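Local structure of LAO/AO transport system kinase (Escherichia coli, 2P67) at residues D299-Y302 against R303-L307; T318-R321 against Q322-F326. The protein belongs to the MeaB-like family of P-loop GTPases, with a nucleotide-binding type of core and a helical C-terminal arm. One frame throughout, in Å; residues are numbered along the deposited sequence. Where two conformers were deposited one is given.

Interaction 1 of 2, residues D299-Y302 against R303-L307; sequences DRYY and RQTLL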
loop_
_atom_site.group_PDB
_atom_site.type_symbol
_atom_site.label_atom_id
_atom_site.label_comp_id
_atom_site.label_asym_id
_atom_site.label_seq_id
_atom_site.Cartn_x
_atom_site.Cartn_y
_atom_site.Cartn_z
ATOM N N ASP A 299 -25.688 2.221 -0.708
ATOM C CA ASP A 299 -24.917 3.447 -0.901
ATOM C C ASP A 299 -25.535 4.592 -0.099
ATOM O O ASP A 299 -24.820 5.373 0.539
ATOM C CB ASP A 299 -24.845 3.814 -2.387
ATOM C CG ASP A 299 -24.245 5.189 -2.623
ATOM O OD1 ASP A 299 -23.047 5.377 -2.341
ATOM O OD2 ASP A 299 -24.983 6.092 -3.068
ATOM N N ARG A 300 -26.866 4.672 -0.130
ATOM C CA ARG A 300 -27.613 5.697 0.596
ATOM C C ARG A 300 -27.423 5.559 2.108
ATOM O O ARG A 300 -27.045 6.520 2.778
ATOM C CB ARG A 300 -29.099 5.619 0.204
ATOM C CG ARG A 300 -30.031 6.563 0.977
ATOM C CD ARG A 300 -31.393 6.689 0.301
ATOM N NE ARG A 300 -31.290 7.311 -1.024
ATOM C CZ ARG A 300 -31.570 6.705 -2.179
ATOM N NH1 ARG A 300 -31.987 5.443 -2.205
ATOM N NH2 ARG A 300 -31.436 7.371 -3.320
ATOM N N TYR A 301 -27.661 4.353 2.625
ATOM C CA TYR A 301 -27.509 4.051 4.041
ATOM C C TYR A 301 -26.067 4.234 4.520
ATOM O O TYR A 301 -25.825 4.736 5.628
ATOM C CB TYR A 301 -27.962 2.622 4.314
ATOM C CG TYR A 301 -28.133 2.320 5.781
ATOM C CD1 TYR A 301 -29.285 2.722 6.454
ATOM C CD2 TYR A 301 -27.146 1.645 6.501
ATOM C CE1 TYR A 301 -29.460 2.456 7.799
ATOM C CE2 TYR A 301 -27.310 1.376 7.860
ATOM C CZ TYR A 301 -28.479 1.786 8.496
ATOM O OH TYR A 301 -28.671 1.535 9.826
ATOM N N TYR A 302 -25.114 3.830 3.677
ATOM C CA TYR A 302 -23.692 4.031 3.967
ATOM C C TYR A 302 -23.346 5.518 4.110
ATOM O O TYR A 302 -22.661 5.918 5.059
ATOM C CB TYR A 302 -22.817 3.351 2.893
ATOM C CG TYR A 302 -21.345 3.500 3.162
ATOM C CD1 TYR A 302 -20.712 2.716 4.125
ATOM C CD2 TYR A 302 -20.578 4.422 2.451
ATOM C CE1 TYR A 302 -19.343 2.857 4.396
ATOM C CE2 TYR A 302 -19.212 4.567 2.708
ATOM C CZ TYR A 302 -18.611 3.788 3.696
ATOM O OH TYR A 302 -17.268 3.932 3.938
ATOM N N ARG A 303 -23.833 6.333 3.176
ATOM C CA ARG A 303 -23.541 7.762 3.193
ATOM C C ARG A 303 -24.198 8.468 4.381
ATOM O O ARG A 303 -23.591 9.345 4.976
ATOM C CB ARG A 303 -23.908 8.433 1.866
ATOM C CG ARG A 303 -22.953 8.088 0.703
ATOM C CD ARG A 303 -23.299 8.841 -0.589
ATOM N NE ARG A 303 -24.432 8.236 -1.299
ATOM C CZ ARG A 303 -25.653 8.769 -1.385
ATOM N NH1 ARG A 303 -26.609 8.129 -2.046
ATOM N NH2 ARG A 303 -25.928 9.941 -0.818
ATOM N N GLN A 304 -25.420 8.068 4.729
ATOM C CA GLN A 304 -26.101 8.589 5.924
ATOM C C GLN A 304 -25.381 8.193 7.218
ATOM O O GLN A 304 -25.326 8.971 8.169
ATOM C CB GLN A 304 -27.574 8.149 5.960
ATOM C CG GLN A 304 -28.460 8.797 4.882
ATOM C CD GLN A 304 -28.362 10.328 4.824
ATOM O OE1 GLN A 304 -28.070 10.890 3.775
ATOM N NE2 GLN A 304 -28.602 10.998 5.948
ATOM N N THR A 305 -24.832 6.979 7.244
ATOM C CA THR A 305 -24.051 6.521 8.387
ATOM C C THR A 305 -22.771 7.335 8.521
ATOM O O THR A 305 -22.482 7.834 9.599
ATOM C CB THR A 305 -23.720 5.025 8.297
ATOM O OG1 THR A 305 -24.941 4.277 8.244
ATOM C CG2 THR A 305 -22.864 4.585 9.496
ATOM N N LEU A 306 -22.023 7.486 7.426
ATOM C CA LEU A 306 -20.838 8.348 7.405
ATOM C C LEU A 306 -21.143 9.751 7.917
ATOM O O LEU A 306 -20.397 10.292 8.733
ATOM C CB LEU A 306 -20.246 8.452 5.993
ATOM C CG LEU A 306 -19.380 7.284 5.490
ATOM C CD1 LEU A 306 -18.629 7.669 4.208
ATOM C CD2 LEU A 306 -18.410 6.872 6.556
ATOM N N LEU A 307 -22.242 10.331 7.455
ATOM C CA LEU A 307 -22.611 11.691 7.899
ATOM C C LEU A 307 -22.970 11.755 9.390
ATOM O O LEU A 307 -22.601 12.708 10.069
ATOM C CB LEU A 307 -23.740 12.273 7.051
ATOM C CG LEU A 307 -24.002 13.781 7.203
ATOM C CD1 LEU A 307 -22.759 14.613 6.929
ATOM C CD2 LEU A 307 -25.145 14.208 6.268
#
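One face of the Y302 ring is covered by L306. L306 CG lies 4.2 Å from the centroid of the Y302 ring, 25° off the ring normal, and makes a CH-pi contact offset toward the rim. L306 CD1 comes nearer to the ring atoms, 3.5 Å from Y302 CE2. F293 meets the Y302 ring edge-to-face, and R281 of the second subunit also packs on Y302. The Y301 ring stacks with F326 of helix 316-328, and T305 OG1 approaches it obliquely. The guanidinium of R303 carries the CA of R300 over one face and receives D299 OD2 at its edge, close to its plane. The D299-R303 and Y302-L306 pairs are i to i+4 and the R300-R303 pair i to i+3, all along alpha-helix 296-310, part of the helical arm far from the P-loop core. In D299, CG is anti to the backbone N (chi1 171°), and R303 bends at chi3; together these turns bring carboxylate and guanidinium together. R303 grips side-on, with both nitrogens on one oxygen: R303 NE and R303 NH1 are each 2.8 Å from D299 OD2. They come from the same face of the carboxylate, well above its plane, and the two planes are 43° apart. This salt bridge lies on the outer side of the helix. R300 NH2 makes its salt bridge with E296. Backbone bonds of the i to i+4 kind run beneath, with L306 N to Y302 O at 2.9 Å. On the buried side T305 folds its hydroxyl back onto the helix, and OG1 also makes a probable hydrogen bond with Q322 NE2. Y301 O accepts both T305 N and T305 OG1, from opposite faces of the carbonyl plane, with T305 OG1 2.8 Å from Y301 O.

Interaction 2 of 2, residues T318-R321 against Q322-F326; sequences TGLR and QLSEF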
loop_
_atom_site.group_PDB
_atom_site.type_symbol
_atom_site.label_atom_id
_atom_site.label_comp_id
_atom_site.label_asym_id
_atom_site.label_seq_id
_atom_site.Cartn_x
_atom_site.Cartn_y
_atom_site.Cartn_z
ATOM N N THR A 318 -20.853 2.127 16.611
ATOM C CA THR A 318 -22.266 2.041 16.262
ATOM C C THR A 318 -22.448 2.155 14.764
ATOM O O THR A 318 -23.236 1.413 14.179
ATOM C CB THR A 318 -23.122 3.090 17.017
ATOM O OG1 THR A 318 -23.116 2.753 18.396
ATOM C CG2 THR A 318 -24.574 3.067 16.548
ATOM N N GLY A 319 -21.694 3.061 14.139
ATOM C CA GLY A 319 -21.712 3.169 12.683
ATOM C C GLY A 319 -21.455 1.813 12.030
ATOM O O GLY A 319 -22.205 1.377 11.136
ATOM N N LEU A 320 -20.411 1.138 12.500
ATOM C CA LEU A 320 -20.027 -0.159 11.954
ATOM C C LEU A 320 -21.100 -1.216 12.184
ATOM O O LEU A 320 -21.485 -1.924 11.255
ATOM C CB LEU A 320 -18.682 -0.615 12.531
ATOM C CG LEU A 320 -18.121 -1.944 12.004
ATOM C CD1 LEU A 320 -17.767 -1.830 10.523
ATOM C CD2 LEU A 320 -16.913 -2.370 12.815
ATOM N N ARG A 321 -21.574 -1.324 13.427
ATOM C CA ARG A 321 -22.612 -2.306 13.774
ATOM C C ARG A 321 -23.844 -2.192 12.881
ATOM O O ARG A 321 -24.338 -3.190 12.359
ATOM C CB ARG A 321 -23.008 -2.185 15.247
ATOM C CG ARG A 321 -23.998 -3.253 15.720
ATOM C CD ARG A 321 -24.395 -3.048 17.170
ATOM N NE ARG A 321 -25.105 -1.783 17.388
ATOM C CZ ARG A 321 -24.593 -0.714 17.998
ATOM N NH1 ARG A 321 -23.345 -0.719 18.473
ATOM N NH2 ARG A 321 -25.339 0.371 18.142
ATOM N N GLN A 322 -24.345 -0.975 12.701
ATOM C CA GLN A 322 -25.555 -0.794 11.921
ATOM C C GLN A 322 -25.325 -1.042 10.432
ATOM O O GLN A 322 -26.221 -1.528 9.743
ATOM C CB GLN A 322 -26.189 0.567 12.182
ATOM C CG GLN A 322 -25.466 1.762 11.616
ATOM C CD GLN A 322 -26.171 3.053 11.980
ATOM O OE1 GLN A 322 -26.785 3.157 13.047
ATOM N NE2 GLN A 322 -26.097 4.042 11.093
ATOM N N LEU A 323 -24.131 -0.730 9.932
ATOM C CA LEU A 323 -23.793 -1.136 8.572
ATOM C C LEU A 323 -23.814 -2.662 8.436
ATOM O O LEU A 323 -24.368 -3.185 7.467
ATOM C CB LEU A 323 -22.440 -0.562 8.131
ATOM C CG LEU A 323 -22.484 0.922 7.768
ATOM C CD1 LEU A 323 -21.054 1.476 7.714
ATOM C CD2 LEU A 323 -23.265 1.159 6.467
ATOM N N SER A 324 -23.241 -3.359 9.418
ATOM C CA SER A 324 -23.202 -4.827 9.427
ATOM C C SER A 324 -24.603 -5.424 9.453
ATOM O O SER A 324 -24.909 -6.350 8.704
ATOM C CB SER A 324 -22.421 -5.339 10.635
ATOM O OG SER A 324 -21.048 -5.026 10.526
ATOM N N GLU A 325 -25.448 -4.894 10.329
ATOM C CA GLU A 325 -26.845 -5.324 10.414
ATOM C C GLU A 325 -27.590 -5.086 9.103
ATOM O O GLU A 325 -28.331 -5.963 8.645
ATOM C CB GLU A 325 -27.559 -4.623 11.579
ATOM C CG GLU A 325 -27.033 -5.028 12.948
ATOM C CD GLU A 325 -27.719 -4.313 14.112
ATOM O OE1 GLU A 325 -28.447 -3.311 13.902
ATOM O OE2 GLU A 325 -27.511 -4.760 15.259
ATOM N N PHE A 326 -27.405 -3.909 8.502
ATOM C CA PHE A 326 -28.014 -3.615 7.207
ATOM C C PHE A 326 -27.603 -4.650 6.159
ATOM O O PHE A 326 -28.451 -5.141 5.404
ATOM C CB PHE A 326 -27.665 -2.206 6.729
ATOM C CG PHE A 326 -28.423 -1.776 5.500
ATOM C CD1 PHE A 326 -29.610 -1.047 5.613
ATOM C CD2 PHE A 326 -27.945 -2.086 4.224
ATOM C CE1 PHE A 326 -30.310 -0.645 4.478
ATOM C CE2 PHE A 326 -28.638 -1.681 3.080
ATOM C CZ PHE A 326 -29.824 -0.959 3.209
#
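T318 touches Q322 through backbone and side chain. The bond from Q322 N to T318 O is 3.0 Å long. T318 CG2 stands 4.1 Å from Q322 OE1. The T318 hydroxyl has other partners: D47 of the second subunit is the strongest, and R321 NH2 donates to T318 OG1 at 3.3 Å. That donor bond leaves the guanidinium plane by 24°. G319 follows. Its carbonyl takes L323 N, and Q322 CG presses on it, 3.3 Å from G319 O. Q322 CG is there because chi1 is 72°, which sets it between the backbone N and the carbonyl carbon. The chain then runs out extended, and its NE2 makes a probable hydrogen bond with T305 of the preceding helix. These are successive turns of the alpha-helix 316-328, the last helix of the arm, which pairs with helix 296-310 and also meets the second subunit. L320 O accepts S324 N at 2.9 Å. S324 OG is 3.2 Å from the same L320 O, but its proton has a second possible acceptor, and a weak bond links it to E287 of the second subunit. L320 itself packs on Q283 of that subunit. R321 ends the segment. Its carbonyl takes E325 N, and the side chains of R321 and E325 lie side by side and point the same way. E325 OE2 is near the guanidinium plane, at its edge. The opposite charges are beyond salt-bridge distance, R321 NE being 4.4 Å from E325 OE2, so any attraction is probably weaker. OE2 lies closer to the aliphatic R321 CG, at 3.9 Å.

How the interactions relate
Interactions 1 and 2 are local contacts in consecutive helices, 296-310 and 316-328, which pack together. Their centres are about 11 Å apart. Each is partly buried. The helices join through T305 OG1 and Q322 NE2, a probable hydrogen bond at 3.1 Å. L323 packs on Y301 and Y302. In interaction 1 the opposite charges form a true salt bridge on the exposed side; in interaction 2 they stay beyond that range. Interaction 1 includes a CH-pi contact on the Y302 ring; interaction 2 has no ring packing within its own turns, but F326 stacks with Y301 between the helices. Both touch the second subunit, interaction 1 by packing and interaction 2 also by polar bonds.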